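Local coordinates for protein peptidyl tryptophan dihydroxylase (Pseudomonas putida, PDB 7CTQ) that uses FAD to dihydroxylate a peptide-bound tryptophan, a step essential for making the tryptophylquinone cofactor of quinohemoprotein amine dehydrogenase, at residues A173-E177 with S222-L228; L179-W185 with W196-L200. All blocks are in the same frame, centred on the assembly; numbering follows the deposited sequence.

Interactions 1 and 2 share one beta sheet, their centres about 12 Å apart: strand 173-179 of the first is the antiparallel neighbour of strand 182-188 of the second. In interaction 1 a short helix lies against strand 173-179; in interaction 2 strand 182-188 pairs with strand 193-201. The two neighbours are joined for instance by a probable hydrogen bond from A184 N to E177 O of 3.0 Å. A173, A175 and E177 face the helix, whereas S174 and V176 turn the other way and pack on W185, with S174 CB 3.4 Å from W185 CH2. W185 shares a sheet face with Q197, a residue of the FAD pocket whose OE1 lies 3.5 Å from FAD C6.

Interaction 1. Residues A173-E177 with S222-L228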
ATOM      1  N   ALA A 173     -25.514  -1.420  -0.640  1.00 67.24           N
ATOM      2  CA  ALA A 173     -25.169  -0.148  -0.014  1.00 61.19           C
ATOM      3  C   ALA A 173     -23.894  -0.322   0.807  1.00 57.51           C
ATOM      4  O   ALA A 173     -23.416  -1.437   1.037  1.00 48.80           O
ATOM      5  CB  ALA A 173     -26.308   0.378   0.865  1.00 53.25           C
ATOM      6  N   SER A 174     -23.351   0.808   1.247  1.00 60.10           N
ATOM      7  CA  SER A 174     -22.221   0.823   2.166  1.00 52.59           C
ATOM      8  C   SER A 174     -22.306   2.102   2.985  1.00 55.78           C
ATOM      9  O   SER A 174     -23.077   3.013   2.667  1.00 53.10           O
ATOM     10  CB  SER A 174     -20.891   0.711   1.417  1.00 59.27           C
ATOM     11  OG  SER A 174     -20.635   1.870   0.640  1.00 61.24           O
ATOM     12  N   ALA A 175     -21.523   2.162   4.066  1.00 56.35           N
ATOM     13  CA  ALA A 175     -21.531   3.364   4.893  1.00 52.52           C
ATOM     14  C   ALA A 175     -20.264   3.453   5.732  1.00 46.84           C
ATOM     15  O   ALA A 175     -19.591   2.449   5.997  1.00 44.75           O
ATOM     16  CB  ALA A 175     -22.762   3.421   5.804  1.00 46.98           C
ATOM     17  N   VAL A 176     -19.961   4.687   6.145  1.00 51.51           N
ATOM     18  CA  VAL A 176     -18.888   5.017   7.080  1.00 50.83           C
ATOM     19  C   VAL A 176     -19.462   5.967   8.119  1.00 46.85           C
ATOM     20  O   VAL A 176     -20.147   6.932   7.765  1.00 47.92           O
ATOM     21  CB  VAL A 176     -17.681   5.680   6.386  1.00 51.49           C
ATOM     22  CG1 VAL A 176     -16.417   5.549   7.255  1.00 43.93           C
ATOM     23  CG2 VAL A 176     -17.461   5.101   5.008  1.00 55.70           C
ATOM     24  N   GLU A 177     -19.194   5.696   9.399  1.00 43.18           N
ATOM     25  CA  GLU A 177     -19.591   6.629  10.445  1.00 42.28           C
ATOM     26  C   GLU A 177     -18.470   6.763  11.464  1.00 49.85           C
ATOM     27  O   GLU A 177     -17.841   5.773  11.862  1.00 41.24           O
ATOM     28  CB  GLU A 177     -20.903   6.225  11.148  1.00 50.49           C
ATOM     29  CG  GLU A 177     -20.866   4.907  11.898  1.00 49.17           C
ATOM     30  CD  GLU A 177     -22.142   4.627  12.707  1.00 57.28           C
ATOM     31  OE1 GLU A 177     -22.827   5.574  13.159  1.00 53.19           O
ATOM     32  OE2 GLU A 177     -22.455   3.435  12.893  1.00 49.39           O
ATOM     33  N   SER A 222     -26.048   1.397  16.578  1.00 37.00           N
ATOM     34  CA  SER A 222     -25.844   2.230  15.398  1.00 41.12           C
ATOM     35  C   SER A 222     -27.132   2.348  14.592  1.00 46.00           C
ATOM     36  O   SER A 222     -27.636   1.342  14.076  1.00 46.60           O
ATOM     37  CB  SER A 222     -24.729   1.664  14.520  1.00 42.03           C
ATOM     38  OG  SER A 222     -24.677   2.358  13.283  1.00 39.06           O
ATOM     39  N   ALA A 223     -27.646   3.580  14.458  1.00 43.68           N
ATOM     40  CA  ALA A 223     -28.811   3.810  13.601  1.00 49.96           C
ATOM     41  C   ALA A 223     -28.494   3.520  12.141  1.00 53.08           C
ATOM     42  O   ALA A 223     -29.380   3.121  11.375  1.00 49.70           O
ATOM     43  CB  ALA A 223     -29.316   5.247  13.758  1.00 50.97           C
ATOM     44  N   LEU A 224     -27.234   3.706  11.743  1.00 41.07           N
ATOM     45  CA  LEU A 224     -26.815   3.366  10.389  1.00 44.41           C
ATOM     46  C   LEU A 224     -26.932   1.868  10.135  1.00 47.44           C
ATOM     47  O   LEU A 224     -27.428   1.450   9.083  1.00 42.94           O
ATOM     48  CB  LEU A 224     -25.377   3.840  10.165  1.00 49.35           C
ATOM     49  CG  LEU A 224     -24.992   4.466   8.830  1.00 51.65           C
ATOM     50  CD1 LEU A 224     -26.142   5.277   8.237  1.00 56.33           C
ATOM     51  CD2 LEU A 224     -23.781   5.351   9.049  1.00 53.77           C
ATOM     52  N   VAL A 225     -26.478   1.045  11.086  1.00 39.34           N
ATOM     53  CA  VAL A 225     -26.629  -0.405  10.953  1.00 43.16           C
ATOM     54  C   VAL A 225     -28.102  -0.775  10.774  1.00 49.95           C
ATOM     55  O   VAL A 225     -28.454  -1.616   9.933  1.00 47.75           O
ATOM     56  CB  VAL A 225     -26.003  -1.118  12.172  1.00 41.01           C
ATOM     57  CG1 VAL A 225     -26.447  -2.564  12.238  1.00 39.49           C
ATOM     58  CG2 VAL A 225     -24.478  -1.047  12.119  1.00 41.00           C
ATOM     59  N   THR A 226     -28.989  -0.128  11.537  1.00 47.87           N
ATOM     60  CA  THR A 226     -30.417  -0.451  11.473  1.00 56.41           C
ATOM     61  C   THR A 226     -30.986  -0.149  10.092  1.00 52.76           C
ATOM     62  O   THR A 226     -31.658  -0.993   9.483  1.00 54.26           O
ATOM     63  CB  THR A 226     -31.182   0.323  12.553  1.00 50.39           C
ATOM     64  OG1 THR A 226     -30.740  -0.088  13.853  1.00 52.17           O
ATOM     65  CG2 THR A 226     -32.673   0.060  12.443  1.00 47.83           C
ATOM     66  N   GLU A 227     -30.713   1.056   9.581  1.00 52.05           N
ATOM     67  CA  GLU A 227     -31.197   1.450   8.262  1.00 50.52           C
ATOM     68  C   GLU A 227     -30.693   0.507   7.182  1.00 55.54           C
ATOM     69  O   GLU A 227     -31.478  -0.041   6.401  1.00 56.33           O
ATOM     70  CB  GLU A 227     -30.762   2.884   7.959  1.00 51.99           C
ATOM     71  CG  GLU A 227     -31.424   3.483   6.728  1.00 65.28           C
ATOM     72  CD  GLU A 227     -31.450   5.002   6.747  1.00 84.08           C
ATOM     73  OE1 GLU A 227     -32.390   5.592   6.167  1.00 87.06           O
ATOM     74  OE2 GLU A 227     -30.524   5.606   7.334  1.00 89.73           O
ATOM     75  N   LEU A 228     -29.377   0.290   7.138  1.00 54.79           N
ATOM     76  CA  LEU A 228     -28.773  -0.442   6.030  1.00 49.31           C
ATOM     77  C   LEU A 228     -29.103  -1.928   6.049  1.00 53.88           C
ATOM     78  O   LEU A 228     -29.169  -2.556   4.984  1.00 57.78           O
ATOM     79  CB  LEU A 228     -27.255  -0.262   6.051  1.00 54.12           C
ATOM     80  CG  LEU A 228     -26.722   0.709   5.002  1.00 55.85           C
ATOM     81  CD1 LEU A 228     -27.053   2.136   5.415  1.00 62.31           C
ATOM     82  CD2 LEU A 228     -25.226   0.523   4.792  1.00 56.21           C
TER
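E177 and S222 make the polar contact between strand and helix. S222 OG donates to E177 OE2 across 2.5 Å, unusually short for a hydrogen bond, so little should be read into its exact length. The E177 side chain sets out between its own backbone N and carbonyl carbon (chi1 63°) and then runs extended, which carries the carboxylate across to the start of the helix. Serine suits position 222 because its hydroxyl can serve two partners: while giving its proton to the glutamate, OG accepts from V225 N at 3.1 Å, nearly straight at 165°. This is an N-cap, satisfying an amide of the first helical turn that has no helical carbonyl to bond. The negative charge of E177, close to the amino end of the helix, is probably favoured there.

The fold behind this is a helix laid on the face of a beta sheet. Helix 223-228 runs almost exactly antiparallel to strand 173-177 (175°), with the axes 9.7 Å apart, and alternate strand residues A173, A175 and E177 point toward it.

Apolar contacts fill the interface. L224 and L228, one helical turn apart, both point at the strand. A175 CB approaches L224 CG and L228 CD2, each at 3.9 Å, so a single methyl meets both leucines; so small a side chain suits helix and strand at this spacing. Toward the helix start, L224 CD2 lies 3.7 Å from E177 CB and thus uses the aliphatic base of a residue whose far end is polar. Toward the other end, L228 CD2 touches A173 CB at 4.1 Å and also lies against the S174 carbonyl carbon. Q73 of strand 67-76 touches both leucines, and H75 touches L224 as well as E177.

Interaction 2. Residues L179-W185 with W196-L200; sequences LADGWAW and WQVTL. With FAD (flavin-adenine dinucleotide), chain C.
W183, Q197 and W185 project from one face of a beta hairpin, strands 182-188 and 193-201, whose antiparallel ladder sets them on the same side of the sheet. W183 pairs with T199 through T199 N to W183 O (2.8 Å) and the longer W183 N to T199 O (3.2 Å). W185 and Q197 form the next hydrogen-bonded pair, in which W185 N to Q197 O and Q197 N to W185 O are both 2.8 Å.

The indole of W183 starts between its backbone N and carbonyl carbon (chi1 59°), which brings it beside T199. There T199 CB makes a CH-pi contact over the ring face, 3.9 Å from the centroid of the five-membered ring. A broad flat ring suits this place because it can take the branched threonine on its face while its NE1 bonds to Y325 OH; T199 OG1 is itself bonded to S160 OG.

Q197 lies between the two tryptophans and the flavin. Its amide plane stands 82° from the W183 ring but only 44° from that of W185, and NE2 comes 3.8 Å from W185 CB. An amide is apt here because its ends can serve different partners: NE2 bonds to a bound hexanediol, probably from the crystallisation liquor, and OE1, which accepts a hydrogen bond from Y195 OH, sits 3.5 Å from FAD C6 and 3.6 Å from FAD C7M.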
ATOM      1  N   LEU A 179     -17.359   7.242  15.121  1.00 34.99           N
ATOM      2  CA  LEU A 179     -17.806   6.982  16.480  1.00 40.27           C
ATOM      3  C   LEU A 179     -16.956   7.777  17.468  1.00 46.65           C
ATOM      4  O   LEU A 179     -15.971   8.431  17.104  1.00 39.98           O
ATOM      5  CB  LEU A 179     -17.751   5.486  16.780  1.00 42.31           C
ATOM      6  CG  LEU A 179     -18.227   4.595  15.634  1.00 47.78           C
ATOM      7  CD1 LEU A 179     -17.757   3.179  15.859  1.00 51.74           C
ATOM      8  CD2 LEU A 179     -19.760   4.641  15.505  1.00 53.98           C
ATOM      9  N   ALA A 180     -17.345   7.707  18.743  1.00 44.68           N
ATOM     10  CA  ALA A 180     -16.659   8.482  19.771  1.00 55.23           C
ATOM     11  C   ALA A 180     -15.220   8.017  19.973  1.00 44.79           C
ATOM     12  O   ALA A 180     -14.346   8.838  20.263  1.00 44.00           O
ATOM     13  CB  ALA A 180     -17.435   8.401  21.088  1.00 52.82           C
ATOM     14  N   ASP A 181     -14.958   6.718  19.824  1.00 36.93           N
ATOM     15  CA  ASP A 181     -13.663   6.113  20.126  1.00 33.10           C
ATOM     16  C   ASP A 181     -13.199   5.226  18.975  1.00 37.24           C
ATOM     17  O   ASP A 181     -12.453   4.261  19.173  1.00 37.10           O
ATOM     18  CB  ASP A 181     -13.723   5.324  21.437  1.00 34.38           C
ATOM     19  CG  ASP A 181     -14.720   4.155  21.381  1.00 47.72           C
ATOM     20  OD1 ASP A 181     -15.656   4.209  20.554  1.00 42.99           O
ATOM     21  OD2 ASP A 181     -14.573   3.188  22.156  1.00 43.75           O
ATOM     22  N   GLY A 182     -13.652   5.532  17.766  1.00 35.85           N
ATOM     23  CA  GLY A 182     -13.296   4.730  16.618  1.00 36.57           C
ATOM     24  C   GLY A 182     -14.114   5.161  15.422  1.00 34.58           C
ATOM     25  O   GLY A 182     -14.786   6.192  15.445  1.00 37.88           O
ATOM     26  N   TRP A 183     -14.041   4.351  14.374  1.00 38.27           N
ATOM     27  CA  TRP A 183     -14.892   4.558  13.218  1.00 45.70           C
ATOM     28  C   TRP A 183     -15.266   3.192  12.668  1.00 31.43           C
ATOM     29  O   TRP A 183     -14.566   2.198  12.880  1.00 36.19           O
ATOM     30  CB  TRP A 183     -14.221   5.451  12.143  1.00 34.74           C
ATOM     31  CG  TRP A 183     -12.930   4.913  11.623  1.00 41.09           C
ATOM     32  CD1 TRP A 183     -11.677   5.096  12.160  1.00 38.61           C
ATOM     33  CD2 TRP A 183     -12.752   4.104  10.458  1.00 42.12           C
ATOM     34  NE1 TRP A 183     -10.736   4.443  11.393  1.00 35.54           N
ATOM     35  CE2 TRP A 183     -11.368   3.834  10.340  1.00 36.47           C
ATOM     36  CE3 TRP A 183     -13.624   3.593   9.489  1.00 39.97           C
ATOM     37  CZ2 TRP A 183     -10.842   3.051   9.307  1.00 39.62           C
ATOM     38  CZ3 TRP A 183     -13.098   2.831   8.457  1.00 38.04           C
ATOM     39  CH2 TRP A 183     -11.720   2.561   8.376  1.00 43.59           C
ATOM     40  N   ALA A 184     -16.386   3.149  11.958  1.00 36.44           N
ATOM     41  CA  ALA A 184     -16.887   1.894  11.423  1.00 43.52           C
ATOM     42  C   ALA A 184     -17.105   2.004   9.921  1.00 38.48           C
ATOM     43  O   ALA A 184     -17.495   3.058   9.410  1.00 42.24           O
ATOM     44  CB  ALA A 184     -18.198   1.470  12.123  1.00 39.70           C
ATOM     45  N   TRP A 185     -16.838   0.906   9.227  1.00 36.84           N
ATOM     46  CA  TRP A 185     -17.156   0.740   7.820  1.00 39.82           C
ATOM     47  C   TRP A 185     -18.091  -0.454   7.684  1.00 45.30           C
ATOM     48  O   TRP A 185     -17.864  -1.496   8.308  1.00 41.43           O
ATOM     49  CB  TRP A 185     -15.889   0.508   7.005  1.00 40.33           C
ATOM     50  CG  TRP A 185     -16.095  -0.193   5.706  1.00 45.73           C
ATOM     51  CD1 TRP A 185     -15.788  -1.492   5.412  1.00 49.44           C
ATOM     52  CD2 TRP A 185     -16.629   0.375   4.506  1.00 41.76           C
ATOM     53  NE1 TRP A 185     -16.105  -1.768   4.105  1.00 49.39           N
ATOM     54  CE2 TRP A 185     -16.618  -0.639   3.525  1.00 43.74           C
ATOM     55  CE3 TRP A 185     -17.113   1.645   4.166  1.00 48.49           C
ATOM     56  CZ2 TRP A 185     -17.076  -0.424   2.225  1.00 55.90           C
ATOM     57  CZ3 TRP A 185     -17.571   1.857   2.878  1.00 60.14           C
ATOM     58  CH2 TRP A 185     -17.543   0.828   1.920  1.00 59.24           C
ATOM     59  N   TRP A 196     -19.376  -5.642   8.515  1.00 34.73           N
ATOM     60  CA  TRP A 196     -19.259  -4.498   9.413  1.00 41.28           C
ATOM     61  C   TRP A 196     -17.922  -4.598  10.127  1.00 38.96           C
ATOM     62  O   TRP A 196     -17.575  -5.655  10.667  1.00 39.16           O
ATOM     63  CB  TRP A 196     -20.409  -4.449  10.420  1.00 40.09           C
ATOM     64  CG  TRP A 196     -20.353  -3.347  11.456  1.00 33.88           C
ATOM     65  CD1 TRP A 196     -20.917  -2.106  11.368  1.00 35.03           C
ATOM     66  CD2 TRP A 196     -19.743  -3.419  12.752  1.00 32.35           C
ATOM     67  NE1 TRP A 196     -20.687  -1.395  12.528  1.00 32.82           N
ATOM     68  CE2 TRP A 196     -19.973  -2.186  13.393  1.00 27.71           C
ATOM     69  CE3 TRP A 196     -19.026  -4.410  13.430  1.00 33.39           C
ATOM     70  CZ2 TRP A 196     -19.507  -1.916  14.677  1.00 30.01           C
ATOM     71  CZ3 TRP A 196     -18.562  -4.137  14.704  1.00 32.79           C
ATOM     72  CH2 TRP A 196     -18.806  -2.909  15.311  1.00 27.57           C
ATOM     73  N   GLN A 197     -17.179  -3.497  10.122  1.00 40.10           N
ATOM     74  CA  GLN A 197     -15.804  -3.498  10.604  1.00 40.87           C
ATOM     75  C   GLN A 197     -15.559  -2.196  11.343  1.00 35.33           C
ATOM     76  O   GLN A 197     -15.726  -1.111  10.779  1.00 37.50           O
ATOM     77  CB  GLN A 197     -14.826  -3.682   9.444  1.00 45.96           C
ATOM     78  CG  GLN A 197     -13.508  -2.956   9.569  1.00 51.38           C
ATOM     79  CD  GLN A 197     -12.901  -2.681   8.212  1.00 55.51           C
ATOM     80  OE1 GLN A 197     -12.616  -3.611   7.444  1.00 50.12           O
ATOM     81  NE2 GLN A 197     -12.727  -1.397   7.891  1.00 45.71           N
ATOM     82  N   VAL A 198     -15.208  -2.304  12.615  1.00 36.98           N
ATOM     83  CA  VAL A 198     -15.000  -1.136  13.448  1.00 33.55           C
ATOM     84  C   VAL A 198     -13.523  -1.095  13.788  1.00 36.77           C
ATOM     85  O   VAL A 198     -12.899  -2.135  14.040  1.00 35.64           O
ATOM     86  CB  VAL A 198     -15.880  -1.135  14.712  1.00 34.33           C
ATOM     87  CG1 VAL A 198     -15.461  -2.244  15.689  1.00 36.69           C
ATOM     88  CG2 VAL A 198     -15.844   0.232  15.369  1.00 36.92           C
ATOM     89  N   THR A 199     -12.958   0.100  13.733  1.00 43.21           N
ATOM     90  CA  THR A 199     -11.533   0.311  13.930  1.00 36.73           C
ATOM     91  C   THR A 199     -11.351   1.075  15.230  1.00 29.00           C
ATOM     92  O   THR A 199     -11.987   2.115  15.440  1.00 32.99           O
ATOM     93  CB  THR A 199     -10.940   1.063  12.737  1.00 36.62           C
ATOM     94  OG1 THR A 199     -11.037   0.223  11.580  1.00 34.83           O
ATOM     95  CG2 THR A 199      -9.463   1.423  12.990  1.00 35.75           C
ATOM     96  N   LEU A 200     -10.527   0.527  16.112  1.00 31.84           N
ATOM     97  CA  LEU A 200     -10.404   1.026  17.469  1.00 36.28           C
ATOM     98  C   LEU A 200      -8.961   0.882  17.912  1.00 29.56           C
ATOM     99  O   LEU A 200      -8.176   0.144  17.308  1.00 39.04           O
ATOM    100  CB  LEU A 200     -11.298   0.246  18.448  1.00 38.31           C
ATOM    101  CG  LEU A 200     -12.776   0.061  18.120  1.00 41.09           C
ATOM    102  CD1 LEU A 200     -13.290  -1.210  18.775  1.00 44.95           C
ATOM    103  CD2 LEU A 200     -13.549   1.279  18.593  1.00 36.99           C
TER
HETATM  104  PA  FAD C 501      -2.761  -9.485   0.528  1.00 44.94           P
HETATM  105  O1A FAD C 501      -3.801  -8.857  -0.315  1.00 40.84           O
HETATM  106  O2A FAD C 501      -3.201  -9.698   1.969  1.00 47.92           O
HETATM  107  O5B FAD C 501      -2.249 -10.778  -0.183  1.00 46.60           O
HETATM  108  C5B FAD C 501      -1.547 -11.808   0.540  1.00 44.08           C
HETATM  109  C4B FAD C 501      -1.877 -13.110  -0.140  1.00 59.27           C
HETATM  110  O4B FAD C 501      -1.024 -14.150   0.391  1.00 61.30           O
HETATM  111  C3B FAD C 501      -3.318 -13.603   0.027  1.00 65.72           C
HETATM  112  O3B FAD C 501      -3.780 -14.192  -1.187  1.00 68.73           O
HETATM  113  C2B FAD C 501      -3.205 -14.614   1.175  1.00 66.47           C
HETATM  114  O2B FAD C 501      -4.177 -15.656   1.107  1.00 74.80           O
HETATM  115  C1B FAD C 501      -1.819 -15.198   0.903  1.00 69.39           C
HETATM  116  N9A FAD C 501      -1.128 -15.809   2.030  1.00 64.79           N
HETATM  117  C8A FAD C 501      -1.093 -15.413   3.337  1.00 68.96           C
HETATM  118  N7A FAD C 501      -0.365 -16.172   4.119  1.00 69.28           N
HETATM  119  C5A FAD C 501       0.087 -17.161   3.264  1.00 65.78           C
HETATM  120  C6A FAD C 501       0.894 -18.299   3.465  1.00 62.70           C
HETATM  121  N6A FAD C 501       1.413 -18.644   4.642  1.00 66.60           N
HETATM  122  N1A FAD C 501       1.167 -19.087   2.392  1.00 58.01           N
HETATM  123  C2A FAD C 501       0.653 -18.751   1.206  1.00 60.19           C
HETATM  124  N3A FAD C 501      -0.123 -17.703   0.904  1.00 64.30           N
HETATM  125  C4A FAD C 501      -0.369 -16.943   1.976  1.00 69.36           C
HETATM  126  N1  FAD C 501      -7.670  -1.680   1.012  1.00 49.19           N
HETATM  127  C2  FAD C 501      -8.526  -1.043   0.158  1.00 44.70           C
HETATM  128  O2  FAD C 501      -8.185  -0.718  -0.981  1.00 45.91           O
HETATM  129  N3  FAD C 501      -9.814  -0.759   0.563  1.00 48.47           N
HETATM  130  C4  FAD C 501     -10.364  -1.062   1.792  1.00 55.73           C
HETATM  131  O4  FAD C 501     -11.532  -0.770   2.036  1.00 52.80           O
HETATM  132  C4X FAD C 501      -9.451  -1.737   2.694  1.00 49.98           C
HETATM  133  N5  FAD C 501      -9.888  -2.055   3.884  1.00 50.47           N
HETATM  134  C5X FAD C 501      -9.016  -2.699   4.748  1.00 49.53           C
HETATM  135  C6  FAD C 501      -9.463  -3.039   6.025  1.00 48.79           C
HETATM  136  C7  FAD C 501      -8.621  -3.671   6.934  1.00 52.47           C
HETATM  137  C7M FAD C 501      -9.138  -4.027   8.303  1.00 43.83           C
HETATM  138  C8  FAD C 501      -7.300  -3.968   6.564  1.00 50.23           C
HETATM  139  C8M FAD C 501      -6.366  -4.660   7.520  1.00 44.60           C
HETATM  140  C9  FAD C 501      -6.852  -3.635   5.290  1.00 46.80           C
HETATM  141  C9A FAD C 501      -7.694  -2.999   4.386  1.00 51.06           C
HETATM  142  N10 FAD C 501      -7.269  -2.655   3.086  1.00 48.02           N
HETATM  143  C10 FAD C 501      -8.120  -2.004   2.216  1.00 47.96           C
HETATM  144  C1' FAD C 501      -5.886  -2.903   2.672  1.00 42.11           C
HETATM  145  C2' FAD C 501      -5.720  -4.072   1.714  1.00 47.80           C
HETATM  146  O2' FAD C 501      -6.369  -5.245   2.204  1.00 44.68           O
HETATM  147  C3' FAD C 501      -4.226  -4.339   1.547  1.00 44.22           C
HETATM  148  O3' FAD C 501      -3.588  -3.088   1.313  1.00 43.02           O
HETATM  149  C4' FAD C 501      -3.842  -5.287   0.416  1.00 47.88           C
HETATM  150  O4' FAD C 501      -4.727  -6.409   0.354  1.00 50.93           O
HETATM  151  C5' FAD C 501      -2.414  -5.754   0.568  1.00 38.49           C
HETATM  152  O5' FAD C 501      -2.041  -6.475  -0.615  1.00 36.90           O
HETATM  153  P   FAD C 501      -0.956  -7.593  -0.564  1.00 41.06           P
HETATM  154  O1P FAD C 501       0.340  -6.934  -0.068  1.00 39.11           O
HETATM  155  O2P FAD C 501      -0.885  -8.318  -1.862  1.00 41.78           O
HETATM  156  O3P FAD C 501      -1.477  -8.554   0.588  1.00 42.53           O